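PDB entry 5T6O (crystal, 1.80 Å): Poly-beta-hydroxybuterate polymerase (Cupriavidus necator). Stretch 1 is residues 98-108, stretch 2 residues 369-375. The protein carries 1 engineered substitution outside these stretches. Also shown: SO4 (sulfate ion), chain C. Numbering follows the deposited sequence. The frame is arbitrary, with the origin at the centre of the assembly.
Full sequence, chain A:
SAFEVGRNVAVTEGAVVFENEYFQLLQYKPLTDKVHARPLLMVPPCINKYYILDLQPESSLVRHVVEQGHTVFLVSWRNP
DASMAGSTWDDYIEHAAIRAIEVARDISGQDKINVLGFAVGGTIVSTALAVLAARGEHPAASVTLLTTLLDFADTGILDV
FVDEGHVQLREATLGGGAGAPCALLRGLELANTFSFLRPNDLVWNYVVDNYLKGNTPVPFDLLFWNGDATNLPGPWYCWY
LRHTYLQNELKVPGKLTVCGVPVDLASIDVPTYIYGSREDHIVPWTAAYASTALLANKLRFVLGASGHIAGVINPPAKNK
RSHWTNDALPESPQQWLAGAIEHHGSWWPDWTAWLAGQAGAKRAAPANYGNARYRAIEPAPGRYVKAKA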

# COMPACT_ATOMS: atom_id res chain seq x y z
N ILE A 98 24.92 18.67 22.92
CA ILE A 98 26.24 18.39 23.46
C ILE A 98 26.41 19.07 24.82
O ILE A 98 26.93 18.47 25.77
CB ILE A 98 27.33 18.84 22.46
CG1 ILE A 98 27.28 17.94 21.21
CG2 ILE A 98 28.71 18.77 23.08
CD1 ILE A 98 28.30 18.31 20.14
N ARG A 99 25.92 20.31 24.95
CA ARG A 99 25.98 21.00 26.24
C ARG A 99 25.24 20.23 27.33
O ARG A 99 25.74 20.11 28.46
CB ARG A 99 25.40 22.41 26.09
CG ARG A 99 25.58 23.33 27.30
CD ARG A 99 27.05 23.62 27.59
NE ARG A 99 27.20 24.82 28.41
CZ ARG A 99 27.86 24.89 29.56
NH1 ARG A 99 27.91 26.03 30.23
NH2 ARG A 99 28.48 23.82 30.05
N ALA A 100 24.06 19.69 27.02
CA ALA A 100 23.30 18.96 28.04
C ALA A 100 24.03 17.69 28.47
O ALA A 100 24.02 17.33 29.65
CB ALA A 100 21.90 18.60 27.52
N ILE A 101 24.64 16.99 27.51
CA ILE A 101 25.45 15.82 27.86
C ILE A 101 26.57 16.22 28.81
O ILE A 101 26.82 15.54 29.82
CB ILE A 101 25.99 15.16 26.58
CG1 ILE A 101 24.84 14.53 25.79
CG2 ILE A 101 27.03 14.09 26.91
CD1 ILE A 101 25.25 14.12 24.39
N GLU A 102 27.25 17.34 28.52
CA GLU A 102 28.38 17.77 29.34
C GLU A 102 27.94 18.12 30.76
O GLU A 102 28.60 17.75 31.74
CB GLU A 102 29.07 18.97 28.69
CG GLU A 102 30.22 19.55 29.52
CD GLU A 102 30.77 20.86 28.95
OE1 GLU A 102 30.03 21.59 28.25
OE2 GLU A 102 31.96 21.15 29.22
N VAL A 103 26.82 18.83 30.89
CA VAL A 103 26.39 19.28 32.21
C VAL A 103 25.86 18.10 33.02
O VAL A 103 26.19 17.95 34.21
CB VAL A 103 25.34 20.40 32.09
CG1 VAL A 103 24.80 20.77 33.47
CG2 VAL A 103 25.96 21.62 31.38
N ALA A 104 25.04 17.25 32.40
CA ALA A 104 24.54 16.07 33.12
C ALA A 104 25.69 15.16 33.55
O ALA A 104 25.70 14.66 34.68
CB ALA A 104 23.56 15.30 32.24
N ARG A 105 26.67 14.95 32.67
CA ARG A 105 27.82 14.13 33.02
C ARG A 105 28.63 14.76 34.15
O ARG A 105 29.12 14.06 35.05
CB ARG A 105 28.69 13.92 31.78
CG ARG A 105 29.88 13.02 31.98
CD ARG A 105 30.58 12.78 30.65
NE ARG A 105 31.84 12.07 30.83
CZ ARG A 105 33.01 12.67 31.04
NH1 ARG A 105 34.11 11.94 31.20
NH2 ARG A 105 33.08 14.00 31.08
N ASP A 106 28.76 16.09 34.14
CA ASP A 106 29.50 16.77 35.19
C ASP A 106 28.80 16.62 36.54
O ASP A 106 29.43 16.30 37.55
CB ASP A 106 29.65 18.25 34.85
CG ASP A 106 30.56 18.98 35.82
OD1 ASP A 106 30.09 19.36 36.92
OD2 ASP A 106 31.74 19.18 35.48
N ILE A 107 27.49 16.86 36.57
CA ILE A 107 26.74 16.71 37.82
C ILE A 107 26.85 15.29 38.34
O ILE A 107 27.03 15.07 39.54
CB ILE A 107 25.27 17.12 37.61
CG1 ILE A 107 25.18 18.63 37.42
CG2 ILE A 107 24.42 16.63 38.78
CD1 ILE A 107 23.89 19.07 36.77
N SER A 108 26.72 14.30 37.45
CA SER A 108 26.74 12.90 37.89
C SER A 108 28.10 12.50 38.46
O SER A 108 28.17 11.57 39.27
CB SER A 108 26.38 11.97 36.73
OG SER A 108 27.47 11.80 35.84
N TYR A 369 19.84 18.60 44.45
CA TYR A 369 19.95 18.74 43.00
C TYR A 369 21.33 19.26 42.63
O TYR A 369 21.95 20.04 43.37
CB TYR A 369 18.89 19.70 42.48
CG TYR A 369 17.45 19.28 42.74
CD1 TYR A 369 16.87 18.27 41.97
CD2 TYR A 369 16.68 19.91 43.70
CE1 TYR A 369 15.56 17.89 42.17
CE2 TYR A 369 15.35 19.54 43.91
CZ TYR A 369 14.80 18.52 43.14
OH TYR A 369 13.49 18.13 43.32
N GLY A 370 21.81 18.85 41.46
CA GLY A 370 23.00 19.43 40.86
C GLY A 370 24.26 19.15 41.66
O GLY A 370 24.43 18.09 42.25
N ASN A 371 25.18 20.12 41.63
CA ASN A 371 26.41 20.07 42.41
C ASN A 371 26.83 21.51 42.71
O ASN A 371 26.09 22.45 42.45
CB ASN A 371 27.50 19.27 41.68
CG ASN A 371 27.90 19.86 40.33
OD1 ASN A 371 27.51 20.97 39.97
ND2 ASN A 371 28.71 19.12 39.57
N ALA A 372 28.05 21.68 43.25
CA ALA A 372 28.51 23.02 43.58
C ALA A 372 28.46 23.94 42.37
O ALA A 372 28.04 25.10 42.48
CB ALA A 372 29.93 22.98 44.15
N ARG A 373 28.86 23.43 41.20
CA ARG A 373 28.88 24.26 40.00
C ARG A 373 27.46 24.59 39.52
O ARG A 373 27.21 25.69 39.02
CB ARG A 373 29.67 23.56 38.89
CG ARG A 373 29.80 24.36 37.60
N TYR A 374 26.53 23.64 39.64
CA TYR A 374 25.19 23.77 39.06
C TYR A 374 24.14 23.55 40.14
O TYR A 374 23.64 22.43 40.29
CB TYR A 374 25.00 22.76 37.92
CG TYR A 374 25.99 22.87 36.79
CD1 TYR A 374 25.86 23.87 35.83
CD2 TYR A 374 27.04 21.97 36.66
CE1 TYR A 374 26.75 23.98 34.78
CE2 TYR A 374 27.94 22.06 35.60
CZ TYR A 374 27.79 23.08 34.67
OH TYR A 374 28.66 23.21 33.62
N ARG A 375 23.78 24.58 40.89
CA ARG A 375 22.76 24.41 41.92
C ARG A 375 21.38 24.71 41.35
O ARG A 375 21.23 25.26 40.25
CB ARG A 375 23.05 25.29 43.14
CG ARG A 375 24.15 24.75 44.06
CD ARG A 375 23.87 23.31 44.51
NE ARG A 375 24.91 22.80 45.40
CZ ARG A 375 25.07 21.51 45.71
NH1 ARG A 375 24.27 20.59 45.18
NH2 ARG A 375 26.05 21.14 46.53
S SO4 C . 26.51 28.33 27.81
O1 SO4 C . 27.93 28.55 27.55
O2 SO4 C . 26.06 27.10 27.14
O3 SO4 C . 25.74 29.47 27.34
O4 SO4 C . 26.32 28.21 29.25
O HOH W 1 29.02 25.96 32.89
O HOH W 2 29.07 16.42 41.04

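Residues 98-108 form helix throughout, and 369-375 is an irregular loop that packs along one side of it. R99, V103, D106 and I107 make the contact from the helix. G370, N371 and Y374 answer from the loop.

Y374 is the residue most covered by the other stretch. Its CA-to-CB bond points toward the helix, and chi1 of -58° (m) with chi2 of -77° lays the ring against V103. V103 CG1 sits 3.8 Å from the centroid of the Y374 ring, almost exactly on the ring normal, so this is a CH-pi contact over one face. V103 is t (chi1 175°), and this sets CG1 over the ring. I107 is m, t (chi1 -70°, chi2 161°), with CG1 near Y374 CD2 and CG2 near G370 O. The apolar contact I107 CG1 to Y374 CD2 is 3.9 Å. D106 meets the same ring at its edge, near the ring plane, where D106 OD1 lies 3.7 Å from Y374 CE2.

The one direct hydrogen bond between the stretches joins N371 to D106. N371 ND2 donates to D106 OD1 over 3.0 Å, at an angle of 154°. Both CA-to-CB bonds point toward the partner stretch. D106 is t, and this holds OD1 within reach of both N371 ND2 and the Y374 ring edge. N371 is p with chi2 of 9°. In this rotamer the two ends of the N371 amide do different work. N371 OD1 turns back into the loop and accepts from Y374 N at 2.9 Å, while N371 ND2 faces the helix. A water accepts from N371 ND2 at 3.1 Å and donates to I107 O at 2.9 Å, giving a second, indirect link.

The loop is closed on itself by N371 N, which donates to Y374 O at 3.1 Å. The return bond from Y374 N to N371 O, also 3.1 Å, is weak. G370 has phi of 67°, a value that favours glycine. An ideal CB on G370 would lie 1.8 Å from Y374 O, a clash. This is also where the backbones come nearest, with I107 CA and G370 CA 5.5 Å apart. I107 CG2 rests 3.8 Å from G370 O.

The CA-to-CB bond of R99 points sideways to the loop, but the t, p, t conformation brings the guanidinium nearer. R99 NH2 forms a salt bridge with E102 OE1 at 3.3 Å. R99 NE donates to SO4 O2 at 2.8 Å and R99 NH1 to SO4 O4 at 2.9 Å, both nearly straight. The sulfate probably comes from the crystallisation liquor. R99 NH2 approaches Y374 OH to 3.6 Å, and a water lies 2.9 Å from both R99 NH1 and Y374 OH.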